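Local coordinates for protein adenosine 5'-monophosphoramidase HNT1 (Candida albicans, PDB 6IQ1) that probably hydrolyses adenosine 5'-monophosphoramidates to AMP and an amine, as a homodimeric histidine triad (HIT) enzyme of the HINT family, at residues A5-C10 with K47-K52; S19-L22 with T28-F31. All blocks are in the same frame, centred on the assembly; numbering follows the deposited sequence.

Interaction 1: A5-C10 with K47-K52. With ZN (zinc ion), chain H.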
ATOM      1  N   ALA D   5      19.388  10.897 -10.549  1.00 57.52           N
ATOM      2  CA  ALA D   5      19.864  11.867 -11.541  1.00 65.86           C
ATOM      3  C   ALA D   5      19.152  11.661 -12.878  1.00 64.30           C
ATOM      4  O   ALA D   5      18.804  12.630 -13.563  1.00 63.86           O
ATOM      5  CB  ALA D   5      21.382  11.763 -11.717  1.00 54.61           C
ATOM      6  N   SER D   6      18.953  10.393 -13.251  1.00 62.67           N
ATOM      7  CA  SER D   6      18.181  10.012 -14.430  1.00 61.55           C
ATOM      8  C   SER D   6      16.773   9.562 -14.059  1.00 60.59           C
ATOM      9  O   SER D   6      16.116   8.865 -14.842  1.00 61.18           O
ATOM     10  CB  SER D   6      18.903   8.903 -15.209  1.00 55.78           C
ATOM     11  OG  SER D   6      19.051   7.728 -14.423  1.00 62.41           O
ATOM     12  N   CYS D   7      16.310   9.933 -12.871  1.00 53.22           N
ATOM     13  CA  CYS D   7      15.058   9.450 -12.315  1.00 42.56           C
ATOM     14  C   CYS D   7      14.045  10.575 -12.361  1.00 36.27           C
ATOM     15  O   CYS D   7      14.260  11.634 -11.760  1.00 39.13           O
ATOM     16  CB  CYS D   7      15.248   8.954 -10.882  1.00 42.04           C
ATOM     17  SG  CYS D   7      13.692   8.682  -9.987  1.00 36.00           S
ATOM     18  N   ILE D   8      12.940  10.334 -13.064  1.00 37.12           N
ATOM     19  CA  ILE D   8      11.906  11.352 -13.227  1.00 38.48           C
ATOM     20  C   ILE D   8      11.367  11.795 -11.872  1.00 35.42           C
ATOM     21  O   ILE D   8      11.055  12.975 -11.679  1.00 34.52           O
ATOM     22  CB  ILE D   8      10.787  10.831 -14.167  1.00 42.14           C
ATOM     23  CG1 ILE D   8       9.885  11.962 -14.638  1.00 44.27           C
ATOM     24  CG2 ILE D   8       9.897   9.783 -13.508  1.00 38.68           C
ATOM     25  CD1 ILE D   8      10.268  12.485 -15.983  1.00 52.65           C
ATOM     26  N   PHE D   9      11.288  10.875 -10.899  1.00 34.65           N
ATOM     27  CA  PHE D   9      10.720  11.228  -9.603  1.00 36.43           C
ATOM     28  C   PHE D   9      11.703  12.052  -8.774  1.00 34.35           C
ATOM     29  O   PHE D   9      11.297  12.998  -8.088  1.00 34.83           O
ATOM     30  CB  PHE D   9      10.268   9.963  -8.866  1.00 33.41           C
ATOM     31  CG  PHE D   9       8.950   9.418  -9.361  1.00 33.20           C
ATOM     32  CD1 PHE D   9       8.247  10.074 -10.367  1.00 32.73           C
ATOM     33  CD2 PHE D   9       8.419   8.239  -8.836  1.00 38.41           C
ATOM     34  CE1 PHE D   9       7.039   9.575 -10.834  1.00 32.70           C
ATOM     35  CE2 PHE D   9       7.204   7.719  -9.295  1.00 33.95           C
ATOM     36  CZ  PHE D   9       6.514   8.390 -10.295  1.00 36.37           C
ATOM     37  N   CYS D  10      12.997  11.718  -8.825  1.00 33.70           N
ATOM     38  CA  CYS D  10      14.017  12.601  -8.256  1.00 34.22           C
ATOM     39  C   CYS D  10      13.987  13.989  -8.903  1.00 38.10           C
ATOM     40  O   CYS D  10      14.018  15.009  -8.206  1.00 39.04           O
ATOM     41  CB  CYS D  10      15.398  11.970  -8.402  1.00 31.31           C
ATOM     42  SG  CYS D  10      15.739  10.677  -7.199  1.00 33.59           S
ATOM     43  N   LYS D  47      11.549  10.919  -0.422  1.00 33.74           N
ATOM     44  CA  LYS D  47      12.535  11.731  -1.133  1.00 36.80           C
ATOM     45  C   LYS D  47      13.820  10.952  -1.384  1.00 39.42           C
ATOM     46  O   LYS D  47      14.496  11.173  -2.397  1.00 51.40           O
ATOM     47  CB  LYS D  47      12.821  13.009  -0.362  1.00 29.77           C
ATOM     48  CG  LYS D  47      11.786  14.101  -0.607  1.00 32.55           C
ATOM     49  CD  LYS D  47      11.735  15.077   0.578  1.00 35.25           C
ATOM     50  CE  LYS D  47      10.860  16.282   0.269  1.00 34.65           C
ATOM     51  NZ  LYS D  47      11.159  17.436   1.177  1.00 33.01           N
ATOM     52  N   HIS D  48      14.152  10.038  -0.486  1.00 33.45           N
ATOM     53  CA  HIS D  48      15.241   9.094  -0.683  1.00 32.28           C
ATOM     54  C   HIS D  48      14.978   8.208  -1.899  1.00 38.11           C
ATOM     55  O   HIS D  48      13.897   7.617  -2.027  1.00 36.35           O
ATOM     56  CB  HIS D  48      15.358   8.249   0.585  1.00 32.95           C
ATOM     57  CG  HIS D  48      16.550   7.353   0.629  1.00 32.40           C
ATOM     58  ND1 HIS D  48      16.605   6.154  -0.049  1.00 35.21           N
ATOM     59  CD2 HIS D  48      17.713   7.456   1.311  1.00 30.13           C
ATOM     60  CE1 HIS D  48      17.765   5.570   0.188  1.00 33.91           C
ATOM     61  NE2 HIS D  48      18.455   6.340   1.011  1.00 38.30           N
ATOM     62  N   HIS D  49      15.971   8.081  -2.781  1.00 37.33           N
ATOM     63  CA  HIS D  49      15.785   7.272  -3.987  1.00 34.21           C
ATOM     64  C   HIS D  49      16.039   5.800  -3.680  1.00 33.24           C
ATOM     65  O   HIS D  49      17.185   5.386  -3.485  1.00 32.18           O
ATOM     66  CB  HIS D  49      16.699   7.730  -5.121  1.00 34.88           C
ATOM     67  CG  HIS D  49      16.585   6.882  -6.350  1.00 32.76           C
ATOM     68  ND1 HIS D  49      15.760   7.209  -7.407  1.00 35.25           N
ATOM     69  CD2 HIS D  49      17.151   5.694  -6.671  1.00 33.70           C
ATOM     70  CE1 HIS D  49      15.834   6.269  -8.332  1.00 32.04           C
ATOM     71  NE2 HIS D  49      16.673   5.339  -7.912  1.00 32.41           N
ATOM     72  N   GLY D  50      14.980   5.003  -3.669  1.00 35.14           N
ATOM     73  CA  GLY D  50      15.119   3.556  -3.696  1.00 31.85           C
ATOM     74  C   GLY D  50      14.161   2.963  -4.708  1.00 31.37           C
ATOM     75  O   GLY D  50      13.064   3.475  -4.931  1.00 32.42           O
ATOM     76  N   ALA D  51      14.586   1.875  -5.335  1.00 33.12           N
ATOM     77  CA  ALA D  51      13.728   1.324  -6.373  1.00 34.16           C
ATOM     78  C   ALA D  51      12.560   0.552  -5.773  1.00 30.68           C
ATOM     79  O   ALA D  51      11.420   0.711  -6.218  1.00 29.55           O
ATOM     80  CB  ALA D  51      14.541   0.444  -7.324  1.00 29.64           C
ATOM     81  N   LYS D  52      12.814  -0.267  -4.759  1.00 29.42           N
ATOM     82  CA  LYS D  52      11.789  -1.089  -4.137  1.00 30.70           C
ATOM     83  C   LYS D  52      11.585  -0.696  -2.672  1.00 31.23           C
ATOM     84  O   LYS D  52      12.400   0.014  -2.073  1.00 26.86           O
ATOM     85  CB  LYS D  52      12.151  -2.572  -4.259  1.00 28.40           C
ATOM     86  CG  LYS D  52      12.036  -3.071  -5.668  1.00 29.80           C
ATOM     87  CD  LYS D  52      12.507  -4.514  -5.820  1.00 30.74           C
ATOM     88  CE  LYS D  52      12.148  -5.034  -7.205  1.00 33.47           C
ATOM     89  NZ  LYS D  52      12.317  -6.508  -7.320  1.00 39.02           N
TER
HETATM   90 ZN    ZN H 201      14.451   8.666  -7.833  1.00 46.06          ZN
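Cys10 and His49 mark the nearest approach of the two backbones, their CA atoms 7.1 Å apart, and no hydrogen bond joins 5-10 to 47-52. The first segment turns from loop into helix 8-14 at Cys7; the second is an irregular run after strand 42-46. A zinc ion makes the contact: Cys7 SG binds it at 2.3 Å, Cys10 SG at 2.5 Å and His49 ND1 at 2.0 Å, and His104 ND1 completes the four ligands. With CG anti to the backbone N (chi1 177°), the His49 ring extends toward the first segment and presents ND1 to the zinc. Cys7 SG lies in the plane of that ring, at its edge and 3.6 Å from His49 ND1, whereas Cys10 SG approaches obliquely. The Cys7 thiolate does double duty: as N-cap it also accepts the Cys10 N-H, 3.3 Å from N to SG and almost straight at 170°. This bond ties the first helical turn to the metal and would probably spread some of the negative charge on sulfur. The contact lies near the surface and buries little area, so coordination rather than packing holds it. Phe9, between the two cysteines, turns its ring inward, edge-to-face with His106, the probable nucleotidylated histidine. The arrangement is a CxxC-type Cys2His2 zinc site, here in a HIT domain.

Interaction 2: S19-L22 with T28-F31; sequences SFKL and TYSF
Leu22 N donates to Ser30 O at 2.9 Å, the backbone hydrogen bond that fastens 19-22 to 28-31. Beside it Lys21 and Phe31 form an antiparallel non-hydrogen-bonded pair, their CA atoms 4.4 Å apart, and Phe31 CA comes within 3.2 Å of Phe20 O in a CA-H...O contact. The tight part lies on the face carrying the Tyr29 and Phe31 rings, which helix 8-14 covers through Ile12. There Tyr29 OH donates to Ser19 OG across 2.8 Å, the serine oxygen in the plane of the phenol at its edge. With CG anti to the backbone N (chi1 -171°), the Tyr29 ring slants across toward 19-22, and the aliphatic part of Lys21 crosses it at about a right angle. Leu22 and Ser30 turn to the other face, against Leu71 of helix 58-74; Ser30 OG is held by Ile23 O. The contact is looser at partly exposed Lys21, whose chain bends away to a salt bridge with Glu24, and at Phe20, whose ring is taken up edge-to-face by Phe130 of the second subunit. This is the open end of the beta hairpin of strands 21-24 and 28-32, at the edge of the chain's antiparallel sheet.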
ATOM      1  N   SER D  19       5.272  19.329 -11.965  1.00 38.02           N
ATOM      2  CA  SER D  19       4.370  18.465 -11.205  1.00 31.98           C
ATOM      3  C   SER D  19       3.298  19.295 -10.503  1.00 37.06           C
ATOM      4  O   SER D  19       3.503  20.472 -10.192  1.00 38.25           O
ATOM      5  CB  SER D  19       5.134  17.644 -10.171  1.00 32.98           C
ATOM      6  OG  SER D  19       5.534  18.463  -9.069  1.00 39.81           O
ATOM      7  N   PHE D  20       2.158  18.658 -10.230  1.00 38.40           N
ATOM      8  CA  PHE D  20       1.062  19.297  -9.494  1.00 37.45           C
ATOM      9  C   PHE D  20       1.184  18.942  -8.011  1.00 39.47           C
ATOM     10  O   PHE D  20       0.622  17.949  -7.542  1.00 38.05           O
ATOM     11  CB  PHE D  20      -0.284  18.860 -10.060  1.00 37.94           C
ATOM     12  CG  PHE D  20      -0.517  19.291 -11.484  1.00 42.81           C
ATOM     13  CD1 PHE D  20      -1.045  20.544 -11.771  1.00 44.04           C
ATOM     14  CD2 PHE D  20      -0.213  18.442 -12.539  1.00 39.88           C
ATOM     15  CE1 PHE D  20      -1.260  20.945 -13.081  1.00 39.85           C
ATOM     16  CE2 PHE D  20      -0.425  18.840 -13.846  1.00 43.23           C
ATOM     17  CZ  PHE D  20      -0.950  20.095 -14.115  1.00 41.12           C
ATOM     18  N   LYS D  21       1.894  19.783  -7.257  1.00 30.82           N
ATOM     19  CA  LYS D  21       2.300  19.436  -5.898  1.00 36.86           C
ATOM     20  C   LYS D  21       1.149  19.547  -4.899  1.00 36.68           C
ATOM     21  O   LYS D  21       0.320  20.456  -4.969  1.00 36.38           O
ATOM     22  CB  LYS D  21       3.457  20.329  -5.443  1.00 37.89           C
ATOM     23  CG  LYS D  21       3.955  20.028  -4.045  1.00 37.78           C
ATOM     24  CD  LYS D  21       5.097  20.949  -3.662  1.00 44.05           C
ATOM     25  CE  LYS D  21       4.615  22.128  -2.832  1.00 45.30           C
ATOM     26  NZ  LYS D  21       5.311  22.188  -1.508  1.00 47.81           N
ATOM     27  N   LEU D  22       1.115  18.619  -3.942  1.00 34.56           N
ATOM     28  CA  LEU D  22       0.035  18.584  -2.972  1.00 32.04           C
ATOM     29  C   LEU D  22       0.653  18.775  -1.595  1.00 31.67           C
ATOM     30  O   LEU D  22       0.944  19.907  -1.202  1.00 35.16           O
ATOM     31  CB  LEU D  22      -0.777  17.288  -3.138  1.00 31.89           C
ATOM     32  CG  LEU D  22      -1.706  17.148  -4.367  1.00 31.12           C
ATOM     33  CD1 LEU D  22      -2.331  15.778  -4.418  1.00 27.55           C
ATOM     34  CD2 LEU D  22      -2.813  18.196  -4.360  1.00 30.50           C
ATOM     35  N   THR D  28       8.738  13.394   2.654  1.00 30.52           N
ATOM     36  CA  THR D  28       7.811  12.846   1.677  1.00 29.72           C
ATOM     37  C   THR D  28       7.365  13.911   0.681  1.00 30.43           C
ATOM     38  O   THR D  28       7.261  15.091   1.024  1.00 32.36           O
ATOM     39  CB  THR D  28       6.594  12.234   2.401  1.00 32.12           C
ATOM     40  OG1 THR D  28       7.038  11.179   3.259  1.00 28.84           O
ATOM     41  CG2 THR D  28       5.593  11.669   1.416  1.00 26.86           C
ATOM     42  N   TYR D  29       7.084  13.480  -0.557  1.00 26.34           N
ATOM     43  CA  TYR D  29       6.616  14.367  -1.623  1.00 27.61           C
ATOM     44  C   TYR D  29       5.425  13.752  -2.353  1.00 29.68           C
ATOM     45  O   TYR D  29       5.482  12.592  -2.792  1.00 28.30           O
ATOM     46  CB  TYR D  29       7.747  14.664  -2.621  1.00 26.27           C
ATOM     47  CG  TYR D  29       7.400  15.737  -3.625  1.00 29.15           C
ATOM     48  CD1 TYR D  29       6.665  15.438  -4.771  1.00 29.89           C
ATOM     49  CD2 TYR D  29       7.802  17.045  -3.433  1.00 34.87           C
ATOM     50  CE1 TYR D  29       6.334  16.407  -5.682  1.00 31.87           C
ATOM     51  CE2 TYR D  29       7.487  18.032  -4.356  1.00 37.87           C
ATOM     52  CZ  TYR D  29       6.751  17.707  -5.474  1.00 38.10           C
ATOM     53  OH  TYR D  29       6.420  18.683  -6.387  1.00 40.66           O
ATOM     54  N   SER D  30       4.358  14.528  -2.524  1.00 26.33           N
ATOM     55  CA  SER D  30       3.175  13.994  -3.184  1.00 30.28           C
ATOM     56  C   SER D  30       2.618  14.973  -4.217  1.00 29.51           C
ATOM     57  O   SER D  30       2.752  16.192  -4.090  1.00 30.50           O
ATOM     58  CB  SER D  30       2.097  13.601  -2.151  1.00 24.05           C
ATOM     59  OG  SER D  30       1.686  14.711  -1.390  1.00 30.87           O
ATOM     60  N   PHE D  31       1.971  14.414  -5.237  1.00 29.12           N
ATOM     61  CA  PHE D  31       1.555  15.149  -6.421  1.00 31.57           C
ATOM     62  C   PHE D  31       0.567  14.300  -7.212  1.00 32.10           C
ATOM     63  O   PHE D  31       0.502  13.076  -7.051  1.00 31.74           O
ATOM     64  CB  PHE D  31       2.758  15.543  -7.298  1.00 29.23           C
ATOM     65  CG  PHE D  31       3.605  14.376  -7.748  1.00 28.76           C
ATOM     66  CD1 PHE D  31       4.487  13.748  -6.872  1.00 31.08           C
ATOM     67  CD2 PHE D  31       3.542  13.922  -9.049  1.00 31.57           C
ATOM     68  CE1 PHE D  31       5.276  12.673  -7.289  1.00 29.86           C
ATOM     69  CE2 PHE D  31       4.333  12.850  -9.482  1.00 35.24           C
ATOM     70  CZ  PHE D  31       5.195  12.220  -8.604  1.00 32.12           C
TER

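How the interactions relate
From the N terminus, the chain passes through 5-10 and helix 8-14 and then enters strand 21-24. Interaction 2 closes a short loop there, with five residues between 19-22 and 28-31. Strand 42-46 follows, and only at 47-52 does interaction 1 close its much longer loop of 36 intervening residues, so the hairpin contact lies wholly within the zinc-closed one and the two do not cross. Their centres are about 14 Å apart, yet they touch: Phe9 CE1 packs 3.9 Å from Phe31 CZ, and Lys47 CE lies against Thr28 O. Together they tie the N-terminal helix to the edge hairpin and to the loop that follows strand 42-46.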